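Side-chain contacts in fructosyl amine:oxygen oxidoreductase (Neosartorya fumigata, PDB 4WCT), which probably deglycates fructosyl amines (Amadori products) by FAD-dependent oxidation, using molecular oxygen as electron acceptor: residues I127-I130 against R131-V135; E146-E149 against D150-T154. All coordinates share one frame; numbering follows the deposited sequence.

Both contacts are local, contact 1 within one helix, contact 2 round a short helix and the residues that lead into it; they follow one another along the chain with centres about 19 Å apart and no touch between them. Contact 1 lies on the last turns of helix 124-135 and is partly buried, its isoleucines turned to strands 117-121 and 168-172. Contact 2 is a surface contact that takes in the whole of helix 148-152 and its N-cap, with Phe151 as its buried anchor on strands 117-121 and 143-145. Chemistry follows place: contact 1 holds an edge-on salt bridge and ends in a wider, pi-type turn, whereas contact 2 starts its helix with a capping box and carries a stacked ion pair.

Contact 1 (I127-I130 against R131-V135); sequences IDHI and RKDEV
The last turns of helix 124-135 bring Asp128 and Arg131 together on their partly exposed side, where Asp128 OD1 and Arg131 NH1 form a salt bridge of 2.8 Å. The two side chains run alongside each other and point the same way. Asp128 OD1 comes to the edge of the guanidinium, near its plane, while the carboxylate itself is turned 74° from that plane. Arg131 leaves the helix with CG anti to the backbone N, and the bend at chi3 (-72°) turns the guanidinium back toward Asp128. The other nitrogen of the fork, Arg131 NH2, lies 4.0 Å from Ile127 CG2.

On another side of the helix the His129 ring meets the Asp133 carboxylate. Asp133 OD2 approaches His129 CE1 to 3.3 Å, with the two planes 48° apart. Asp133 CB lies over one face of the ring. A water joins the same two residues: it hydrogen-bonds to His129 ND1 at 3.0 Å and gives a weak bond to Asp133 OD1. Phe435 packs against the imidazole edge-to-face.

Alpha-helical bonds run through to Glu134 N; in the last turn a wider, pi-type turn over 131-135 is superposed on them. Its mark is the doubly used carbonyl of Ile130, whose O accepts from Glu134 N at 2.9 Å and from Val135 N at 3.1 Å. The Val135 donor lies in the carbonyl plane, whereas that of Glu134 is tilted out of it. Ile130 and Val135 also touch through their side chains, CG2 to CG2 at 4.2 Å, and both rest on Trp170 of strand 168-172. Ile127 packs on the same tryptophan, and Ile130 and Glu134 touch Ile119 of the neighbouring strand 117-121.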
loop_
_atom_site.group_PDB
_atom_site.type_symbol
_atom_site.label_atom_id
_atom_site.label_comp_id
_atom_site.label_asym_id
_atom_site.label_seq_id
_atom_site.Cartn_x
_atom_site.Cartn_y
_atom_site.Cartn_z
ATOM N N ILE A 127 -20.229 12.272 -4.885
ATOM C CA ILE A 127 -21.001 11.234 -5.608
ATOM C C ILE A 127 -20.817 11.341 -7.130
ATOM O O ILE A 127 -20.568 10.344 -7.775
ATOM C CB ILE A 127 -22.492 11.287 -5.224
ATOM C CG1 ILE A 127 -22.639 10.938 -3.750
ATOM C CG2 ILE A 127 -23.332 10.270 -5.999
ATOM C CD1 ILE A 127 -23.905 11.489 -3.147
ATOM N N ASP A 128 -20.765 12.561 -7.663
ATOM C CA ASP A 128 -20.520 12.831 -9.104
ATOM C C ASP A 128 -19.118 12.408 -9.522
ATOM O O ASP A 128 -18.894 11.869 -10.590
ATOM C CB ASP A 128 -20.629 14.338 -9.376
ATOM C CG ASP A 128 -22.062 14.808 -9.573
ATOM O OD1 ASP A 128 -22.997 14.094 -9.163
ATOM O OD2 ASP A 128 -22.246 15.946 -10.066
ATOM N N HIS A 129 -18.161 12.672 -8.650
ATOM C CA HIS A 129 -16.799 12.267 -8.892
ATOM C C HIS A 129 -16.687 10.751 -9.034
ATOM O O HIS A 129 -15.988 10.208 -9.913
ATOM C CB HIS A 129 -15.927 12.774 -7.762
ATOM C CG HIS A 129 -14.506 12.333 -7.858
ATOM N ND1 HIS A 129 -13.645 12.819 -8.814
ATOM C CD2 HIS A 129 -13.782 11.476 -7.099
ATOM C CE1 HIS A 129 -12.443 12.301 -8.625
ATOM N NE2 HIS A 129 -12.510 11.453 -7.619
ATOM N N ILE A 130 -17.329 10.044 -8.119
ATOM C CA ILE A 130 -17.301 8.605 -8.176
ATOM C C ILE A 130 -17.972 8.086 -9.454
ATOM O O ILE A 130 -17.461 7.192 -10.140
ATOM C CB ILE A 130 -17.991 7.993 -6.950
ATOM C CG1 ILE A 130 -17.235 8.388 -5.679
ATOM C CG2 ILE A 130 -18.033 6.480 -7.095
ATOM C CD1 ILE A 130 -18.041 8.141 -4.414
ATOM N N ARG A 131 -19.131 8.640 -9.753
ATOM C CA ARG A 131 -19.872 8.260 -10.963
ATOM C C ARG A 131 -19.029 8.431 -12.233
ATOM O O ARG A 131 -18.857 7.489 -12.998
ATOM C CB ARG A 131 -21.134 9.108 -11.060
ATOM C CG ARG A 131 -21.927 8.891 -12.338
ATOM C CD ARG A 131 -23.020 9.948 -12.420
ATOM N NE ARG A 131 -24.042 9.636 -11.424
ATOM C CZ ARG A 131 -24.273 10.304 -10.290
ATOM N NH1 ARG A 131 -23.775 11.530 -10.068
ATOM N NH2 ARG A 131 -25.183 9.816 -9.459
ATOM N N LYS A 132 -18.323 9.551 -12.341
ATOM C CA LYS A 132 -17.552 9.867 -13.554
ATOM C C LYS A 132 -16.223 9.140 -13.687
ATOM O O LYS A 132 -15.856 8.727 -14.799
ATOM C CB LYS A 132 -17.326 11.380 -13.647
ATOM C CG LYS A 132 -18.614 12.136 -13.926
ATOM C CD LYS A 132 -18.359 13.576 -14.344
ATOM C CE LYS A 132 -18.908 14.558 -13.323
ATOM N NZ LYS A 132 -18.146 15.841 -13.278
ATOM N N ASP A 133 -15.515 8.967 -12.569
ATOM C CA ASP A 133 -14.170 8.396 -12.563
ATOM C C ASP A 133 -14.115 6.904 -12.332
ATOM O O ASP A 133 -13.187 6.243 -12.787
ATOM C CB ASP A 133 -13.316 9.082 -11.499
ATOM C CG ASP A 133 -12.762 10.409 -11.954
ATOM O OD1 ASP A 133 -13.431 11.122 -12.748
ATOM O OD2 ASP A 133 -11.700 10.789 -11.414
ATOM N N GLU A 134 -15.065 6.363 -11.570
ATOM C CA GLU A 134 -14.990 4.973 -11.141
ATOM C C GLU A 134 -16.081 4.122 -11.772
ATOM O O GLU A 134 -15.843 2.999 -12.184
ATOM C CB GLU A 134 -15.070 4.880 -9.608
ATOM C CG GLU A 134 -14.234 5.932 -8.876
ATOM C CD GLU A 134 -12.734 5.726 -9.044
ATOM O OE1 GLU A 134 -12.307 4.577 -9.308
ATOM O OE2 GLU A 134 -11.983 6.726 -8.958
ATOM N N VAL A 135 -17.291 4.640 -11.835
ATOM C CA VAL A 135 -18.432 3.862 -12.309
ATOM C C VAL A 135 -18.621 3.921 -13.825
ATOM O O VAL A 135 -18.588 2.903 -14.507
ATOM C CB VAL A 135 -19.706 4.279 -11.562
ATOM C CG1 VAL A 135 -20.941 3.604 -12.145
ATOM C CG2 VAL A 135 -19.547 3.942 -10.085
HETATM O O HOH W 1 -14.442 14.044 -11.379
#

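Contact 2 (E146-E149 against D150-T154); sequences ETAE and DFRRT
From Ala148 the backbone enters the short helix 148-152, with Phe151 N, Arg152 N and Arg153 N donating to the carbonyls of Thr147, Ala148 and Glu149. Thr147 and Asp150 close its N-terminus as a capping box. At the N-cap, Thr147 OG1 accepts from Asp150 N at 3.1 Å; with chi1 at 66° the hydroxyl stands between its own backbone N and carbonyl carbon, facing the first turn. Asp150 answers through OD2, which accepts from Thr147 N at 3.2 Å from above the carboxylate plane. The same oxygen takes a second, shorter bond of 2.8 Å from Glu146 N, this one on its anti lone pair. Two backbone amides thus grip one carboxylate oxygen and fix the rotation of the group, and their N-H dipoles would be expected to favour its charged form.

Phe151, buried, turns its ring edge to the Thr147 carbonyl, with CD2 3.3 Å from Thr147 O. The ring stacks with Phe164 and touches Ile118, Ser120 and Leu145, which seats the helix on strands 117-121 and 143-145.

Glu149 serves two arginines in different ways. Arg152 lays a guanidinium face over the backbone of Ala148 and Glu149, its NH1 bonding to Gly162 O and lying 3.4 Å from Ala148 CB; a water at its edge accepts from NH2 and donates to Glu149 OE1, bridging charges too far apart for a direct salt bridge. Arg153 runs alongside Glu149 instead, the two flat groups stacked with their planes 10° apart. Glu149 OE2 sits over the centre of the guanidinium, so its long 3.7 Å salt bridge to Arg153 NH2 rests on charge alone, with no N-H aimed at the oxygen.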
loop_
_atom_site.group_PDB
_atom_site.type_symbol
_atom_site.label_atom_id
_atom_site.label_comp_id
_atom_site.label_asym_id
_atom_site.label_seq_id
_atom_site.Cartn_x
_atom_site.Cartn_y
_atom_site.Cartn_z
ATOM N N GLU A 146 -28.948 3.935 -2.867
ATOM C CA GLU A 146 -29.557 5.271 -2.856
ATOM C C GLU A 146 -29.973 5.682 -1.461
ATOM O O GLU A 146 -30.003 6.865 -1.134
ATOM C CB GLU A 146 -30.801 5.297 -3.731
ATOM C CG GLU A 146 -30.552 4.975 -5.177
ATOM C CD GLU A 146 -30.220 6.207 -6.004
ATOM O OE1 GLU A 146 -30.107 7.322 -5.450
ATOM O OE2 GLU A 146 -30.087 6.050 -7.227
ATOM N N THR A 147 -30.369 4.709 -0.642
ATOM C CA THR A 147 -30.949 4.990 0.663
ATOM C C THR A 147 -30.143 4.340 1.781
ATOM O O THR A 147 -29.371 3.411 1.534
ATOM C CB THR A 147 -32.404 4.460 0.737
ATOM O OG1 THR A 147 -32.382 3.045 0.673
ATOM C CG2 THR A 147 -33.269 5.044 -0.415
ATOM N N ALA A 148 -30.420 4.718 3.018
ATOM C CA ALA A 148 -29.770 4.092 4.159
ATOM C C ALA A 148 -30.084 2.617 4.205
ATOM O O ALA A 148 -29.226 1.802 4.472
ATOM C CB ALA A 148 -30.220 4.740 5.442
ATOM N N GLU A 149 -31.333 2.268 3.939
ATOM C CA GLU A 149 -31.712 0.863 3.911
ATOM C C GLU A 149 -30.937 0.072 2.857
ATOM O O GLU A 149 -30.514 -1.075 3.114
ATOM C CB GLU A 149 -33.238 0.718 3.697
ATOM C CG GLU A 149 -33.702 -0.741 3.672
ATOM C CD GLU A 149 -35.152 -0.882 4.101
ATOM O OE1 GLU A 149 -35.428 -0.724 5.336
ATOM O OE2 GLU A 149 -36.007 -1.079 3.189
ATOM N N ASP A 150 -30.750 0.654 1.684
ATOM C CA ASP A 150 -29.947 0.016 0.625
ATOM C C ASP A 150 -28.560 -0.304 1.186
ATOM O O ASP A 150 -28.046 -1.385 0.953
ATOM C CB ASP A 150 -29.752 0.913 -0.599
ATOM C CG ASP A 150 -31.011 1.108 -1.439
ATOM O OD1 ASP A 150 -31.947 0.297 -1.349
ATOM O OD2 ASP A 150 -31.012 2.072 -2.263
ATOM N N PHE A 151 -27.929 0.654 1.894
ATOM C CA PHE A 151 -26.607 0.387 2.480
ATOM C C PHE A 151 -26.681 -0.732 3.520
ATOM O O PHE A 151 -25.876 -1.669 3.501
ATOM C CB PHE A 151 -26.007 1.651 3.119
ATOM C CG PHE A 151 -25.342 2.558 2.136
ATOM C CD1 PHE A 151 -24.024 2.381 1.777
ATOM C CD2 PHE A 151 -26.067 3.587 1.528
ATOM C CE1 PHE A 151 -23.421 3.250 0.901
ATOM C CE2 PHE A 151 -25.480 4.455 0.647
ATOM C CZ PHE A 151 -24.143 4.304 0.337
ATOM N N ARG A 152 -27.639 -0.635 4.432
ATOM C CA ARG A 152 -27.693 -1.606 5.540
ATOM C C ARG A 152 -27.917 -3.015 5.048
ATOM O O ARG A 152 -27.315 -3.961 5.565
ATOM C CB ARG A 152 -28.730 -1.225 6.580
ATOM C CG ARG A 152 -28.390 0.069 7.312
ATOM C CD ARG A 152 -29.265 0.296 8.551
ATOM N NE ARG A 152 -30.673 0.383 8.197
ATOM C CZ ARG A 152 -31.348 1.502 7.939
ATOM N NH1 ARG A 152 -30.795 2.707 8.067
ATOM N NH2 ARG A 152 -32.602 1.421 7.549
ATOM N N ARG A 153 -28.646 -3.157 3.943
ATOM C CA ARG A 153 -28.924 -4.485 3.412
ATOM C C ARG A 153 -27.753 -5.146 2.711
ATOM O O ARG A 153 -27.846 -6.342 2.341
ATOM C CB ARG A 153 -30.114 -4.456 2.468
ATOM C CG ARG A 153 -31.436 -4.275 3.209
ATOM C CD ARG A 153 -32.644 -4.286 2.283
ATOM N NE ARG A 153 -33.893 -4.420 3.040
ATOM C CZ ARG A 153 -35.084 -4.581 2.495
ATOM N NH1 ARG A 153 -35.233 -4.532 1.174
ATOM N NH2 ARG A 153 -36.141 -4.738 3.287
ATOM N N THR A 154 -26.640 -4.431 2.562
ATOM C CA THR A 154 -25.465 -5.051 1.974
ATOM C C THR A 154 -24.703 -5.931 2.952
ATOM O O THR A 154 -23.830 -6.683 2.509
ATOM C CB THR A 154 -24.431 -4.023 1.444
ATOM O OG1 THR A 154 -23.878 -3.279 2.537
ATOM C CG2 THR A 154 -25.003 -3.160 0.403
HETATM O O HOH W 2 -33.580 -1.268 7.131
#